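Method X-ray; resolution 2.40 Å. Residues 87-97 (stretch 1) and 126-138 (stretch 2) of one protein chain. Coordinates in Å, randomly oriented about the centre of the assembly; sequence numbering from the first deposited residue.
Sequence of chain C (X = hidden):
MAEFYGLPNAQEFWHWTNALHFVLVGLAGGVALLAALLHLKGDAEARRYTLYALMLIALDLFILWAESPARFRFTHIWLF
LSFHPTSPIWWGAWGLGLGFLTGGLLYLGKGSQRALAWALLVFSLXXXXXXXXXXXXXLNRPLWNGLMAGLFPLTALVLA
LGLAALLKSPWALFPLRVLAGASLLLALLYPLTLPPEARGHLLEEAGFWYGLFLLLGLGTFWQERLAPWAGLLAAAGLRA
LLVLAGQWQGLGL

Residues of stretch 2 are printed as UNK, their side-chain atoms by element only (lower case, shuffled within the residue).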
# COMPACT_ATOMS: atom_id res chain seq x y z
N SER C 87 33.55 -8.27 -5.29
CA SER C 87 33.69 -7.05 -6.09
C SER C 87 34.39 -7.13 -7.48
O SER C 87 35.59 -7.40 -7.52
CB SER C 87 34.38 -5.95 -5.20
OG SER C 87 35.10 -5.00 -5.94
N PRO C 88 33.66 -6.99 -8.62
CA PRO C 88 34.40 -7.03 -9.88
C PRO C 88 35.68 -6.21 -10.04
O PRO C 88 36.65 -6.69 -10.62
CB PRO C 88 33.34 -6.68 -10.93
CG PRO C 88 32.02 -7.10 -10.33
CD PRO C 88 32.32 -7.54 -8.86
N ILE C 89 35.66 -4.98 -9.55
CA ILE C 89 36.83 -4.09 -9.66
C ILE C 89 38.01 -4.63 -8.85
O ILE C 89 39.17 -4.38 -9.19
CB ILE C 89 36.52 -2.61 -9.22
CG1 ILE C 89 35.41 -2.01 -10.09
CG2 ILE C 89 37.81 -1.74 -9.33
CD1 ILE C 89 35.89 -1.41 -11.42
N TRP C 90 37.73 -5.37 -7.79
CA TRP C 90 38.80 -5.96 -7.00
C TRP C 90 39.42 -7.11 -7.86
O TRP C 90 40.66 -7.20 -7.98
CB TRP C 90 38.27 -6.48 -5.66
CG TRP C 90 39.32 -7.07 -4.79
CD1 TRP C 90 40.11 -6.43 -3.86
CD2 TRP C 90 39.71 -8.45 -4.77
NE1 TRP C 90 40.97 -7.34 -3.27
CE2 TRP C 90 40.75 -8.58 -3.81
CE3 TRP C 90 39.30 -9.59 -5.48
CZ2 TRP C 90 41.37 -9.82 -3.53
CZ3 TRP C 90 39.92 -10.84 -5.21
CH2 TRP C 90 40.94 -10.93 -4.24
N TRP C 91 38.58 -7.96 -8.45
CA TRP C 91 39.06 -9.03 -9.33
C TRP C 91 39.93 -8.40 -10.44
O TRP C 91 41.07 -8.81 -10.64
CB TRP C 91 37.93 -9.86 -9.96
CG TRP C 91 37.40 -10.90 -9.00
CD1 TRP C 91 36.35 -10.76 -8.14
CD2 TRP C 91 37.96 -12.22 -8.72
NE1 TRP C 91 36.23 -11.87 -7.34
CE2 TRP C 91 37.19 -12.78 -7.67
CE3 TRP C 91 39.04 -12.97 -9.25
CZ2 TRP C 91 37.46 -14.07 -7.13
CZ3 TRP C 91 39.31 -14.26 -8.71
CH2 TRP C 91 38.51 -14.79 -7.66
N GLY C 92 39.41 -7.37 -11.11
CA GLY C 92 40.16 -6.70 -12.15
C GLY C 92 41.54 -6.16 -11.79
O GLY C 92 42.47 -6.19 -12.61
N ALA C 93 41.70 -5.66 -10.57
CA ALA C 93 42.97 -5.11 -10.08
C ALA C 93 44.03 -6.20 -9.89
O ALA C 93 45.22 -6.02 -10.22
CB ALA C 93 42.77 -4.33 -8.74
N TRP C 94 43.61 -7.34 -9.36
CA TRP C 94 44.49 -8.47 -9.14
C TRP C 94 44.85 -9.26 -10.45
O TRP C 94 45.99 -9.68 -10.59
CB TRP C 94 43.91 -9.37 -8.03
CG TRP C 94 44.13 -8.79 -6.62
CD1 TRP C 94 43.36 -7.85 -5.96
CD2 TRP C 94 45.22 -9.10 -5.72
NE1 TRP C 94 43.90 -7.58 -4.72
CE2 TRP C 94 45.04 -8.32 -4.55
CE3 TRP C 94 46.33 -9.95 -5.80
CZ2 TRP C 94 45.93 -8.38 -3.45
CZ3 TRP C 94 47.23 -10.02 -4.71
CH2 TRP C 94 47.02 -9.23 -3.55
N GLY C 95 43.92 -9.41 -11.40
CA GLY C 95 44.18 -10.10 -12.66
C GLY C 95 45.23 -9.45 -13.55
O GLY C 95 46.21 -10.09 -14.00
N LEU C 96 45.02 -8.15 -13.80
CA LEU C 96 45.94 -7.27 -14.58
C LEU C 96 47.32 -7.23 -13.85
O LEU C 96 48.35 -7.62 -14.42
CB LEU C 96 45.34 -5.83 -14.72
CG LEU C 96 43.95 -5.55 -15.35
CD1 LEU C 96 43.30 -4.26 -14.76
CD2 LEU C 96 44.05 -5.46 -16.89
N GLY C 97 47.30 -6.76 -12.60
CA GLY C 97 48.48 -6.66 -11.74
C GLY C 97 49.37 -7.91 -11.76
O GLY C 97 50.53 -7.82 -12.17
N UNK C 126 40.53 -13.57 -16.12
CA UNK C 126 39.98 -12.74 -15.04
C UNK C 126 39.81 -11.29 -15.61
O UNK C 126 38.73 -10.74 -15.52
c UNK C 126 41.04 -14.12 -13.16
c UNK C 126 40.93 -12.71 -13.77
c UNK C 126 40.42 -11.69 -12.72
N UNK C 127 40.86 -10.72 -16.22
CA UNK C 127 40.83 -9.36 -16.82
C UNK C 127 39.85 -9.13 -18.00
O UNK C 127 39.42 -7.99 -18.25
c UNK C 127 42.27 -8.91 -17.24
N UNK C 128 39.51 -10.19 -18.73
CA UNK C 128 38.56 -10.18 -19.89
C UNK C 128 37.11 -10.27 -19.41
O UNK C 128 36.17 -9.88 -20.11
c UNK C 128 40.30 -12.71 -22.41
c UNK C 128 38.81 -11.38 -20.83
c UNK C 128 39.82 -11.30 -21.99
c UNK C 128 39.21 -10.56 -23.20
N UNK C 129 36.97 -10.85 -18.23
CA UNK C 129 35.71 -11.12 -17.56
C UNK C 129 35.17 -10.05 -16.59
O UNK C 129 33.96 -9.91 -16.44
o UNK C 129 35.85 -13.59 -17.58
c UNK C 129 35.81 -12.45 -16.77
N UNK C 130 36.04 -9.30 -15.95
CA UNK C 130 35.60 -8.33 -14.95
C UNK C 130 34.81 -7.07 -15.42
O UNK C 130 33.91 -6.61 -14.70
o UNK C 130 39.13 -2.78 -14.85
c UNK C 130 36.77 -7.95 -13.99
c UNK C 130 39.14 -5.16 -15.22
c UNK C 130 37.44 -4.15 -13.82
c UNK C 130 38.58 -4.02 -14.63
c UNK C 130 38.55 -6.43 -15.00
c UNK C 130 37.40 -6.59 -14.20
c UNK C 130 36.86 -5.43 -13.61
N UNK C 131 35.12 -6.52 -16.62
CA UNK C 131 34.36 -5.35 -17.09
C UNK C 131 32.83 -5.57 -17.26
O UNK C 131 32.03 -4.77 -16.76
c UNK C 131 36.45 -5.45 -18.26
c UNK C 131 35.03 -4.95 -18.40
c UNK C 131 36.34 -6.73 -17.43
N UNK C 132 32.42 -6.61 -17.97
CA UNK C 132 31.01 -6.91 -18.17
C UNK C 132 30.29 -7.16 -16.85
O UNK C 132 29.09 -6.86 -16.69
N UNK C 133 31.00 -7.73 -15.88
CA UNK C 133 30.43 -7.96 -14.55
C UNK C 133 30.43 -6.66 -13.69
O UNK C 133 29.61 -6.53 -12.78
c UNK C 133 30.99 -10.59 -14.34
c UNK C 133 29.50 -10.99 -14.45
c UNK C 133 31.14 -9.14 -13.81
c UNK C 133 31.73 -11.58 -13.42
N UNK C 134 31.34 -5.71 -13.96
CA UNK C 134 31.35 -4.43 -13.22
C UNK C 134 30.05 -3.68 -13.56
O UNK C 134 29.51 -2.91 -12.75
c UNK C 134 32.61 -3.55 -13.57
N UNK C 135 29.54 -3.91 -14.77
CA UNK C 135 28.26 -3.35 -15.25
C UNK C 135 27.06 -4.18 -14.73
O UNK C 135 26.23 -3.66 -13.96
c UNK C 135 28.18 -3.32 -16.81
c UNK C 135 28.86 -2.34 -19.05
c UNK C 135 29.65 -1.27 -16.88
c UNK C 135 29.28 -2.60 -17.59
N UNK C 136 27.01 -5.43 -15.16
CA UNK C 136 25.96 -6.45 -14.88
C UNK C 136 25.50 -6.79 -13.46
O UNK C 136 24.41 -7.32 -13.27
c UNK C 136 26.31 -7.79 -15.65
N UNK C 137 26.32 -6.51 -12.46
CA UNK C 137 25.97 -6.75 -11.04
C UNK C 137 24.99 -5.69 -10.49
O UNK C 137 24.38 -5.86 -9.42
c UNK C 137 28.09 -5.52 -10.32
c UNK C 137 27.23 -6.77 -10.08
c UNK C 137 28.05 -8.06 -10.29
N UNK C 138 24.87 -4.57 -11.22
CA UNK C 138 23.98 -3.44 -10.86
C UNK C 138 22.62 -3.70 -11.46
O UNK C 138 22.26 -3.14 -12.50
o UNK C 138 26.87 -1.76 -11.87
c UNK C 138 24.57 -2.13 -11.39
c UNK C 138 26.00 -1.94 -11.01
n UNK C 138 26.26 -2.04 -9.71

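Position 126 carries three side-chain carbons, one of them bonded to the other two, so the side chain branches at CB. One branch carbon lies 3.6 Å from Trp91 O and 3.9 Å from Trp91 CE3, at the edge of the indole and near its plane. This is Val126, chi1 173° (t), and the atom is CG1; it also lies 4.1 Å from Gly95 CA.

Position 127 has a single carbon, CB, 3.9 Å from Leu96 CD2: Ala127. Ala127 CA and Gly95 CA are 5.4 Å apart.

Position 128 has four carbons forked at the second and stays out of reach of stretch 1; it is Leu128. Position 129 has one carbon followed by one oxygen, the pattern of Ser129, and it makes no contact either.

Position 130 has one carbon leading to a six-carbon ring that bears an oxygen, which identifies Tyr130. Its chi1 of 105° lies between wells. Gly92 CA sits over one ring face, 3.4 Å from the centroid and 18° off the normal, a CH-pi contact. Ile89 CD1 approaches the edge, 4.0 Å from Tyr130 CE1, while Pro88 O is 3.3 Å from Tyr130 CD1 and Leu96 CD1 is 4.3 Å from Tyr130 CE2. The hydroxyl is hydrogen-bonded elsewhere in the structure.

At position 131, three carbons close a ring onto the backbone N: Pro131. Its nitrogen carries no hydrogen to donate, and the helix is kinked where the N atoms of 131 and 132 lack bonds to the preceding turn. Position 132 has no side-chain atoms and is Gly132.

Position 133 has four carbons forked at the second, hence Leu133; its O is 3.5 Å from Pro88 CG, and its CB is 4.1 Å from the same atom. Position 134 has one carbon, CB, 4.2 Å from Pro88 CB: Ala134. Position 135, four carbons forked at the second, points away and is Leu135. The lone carbon at 136 gives Ala136, which makes no contact.

Position 137 has three carbons branching at CB, Val137, with CG1 4.1 Å from Pro88 CG. Position 138 has two carbons, the second carrying one oxygen and one nitrogen: Asn138.

The helices run nearly antiparallel at 159°, with axes 8.4 Å apart at closest approach. No hydrogen bond crosses, so packing carries the contact, which buries 527 Å². Tyr130 is the knob, set among Pro88, Ile89, Gly92 and Leu96. The missing side chain of Gly92 makes its room: an ideal CB there would lie 2.6 Å from Tyr130 CE2, a clash.

Stretch 2 126-138: VALSYPGLALAVN
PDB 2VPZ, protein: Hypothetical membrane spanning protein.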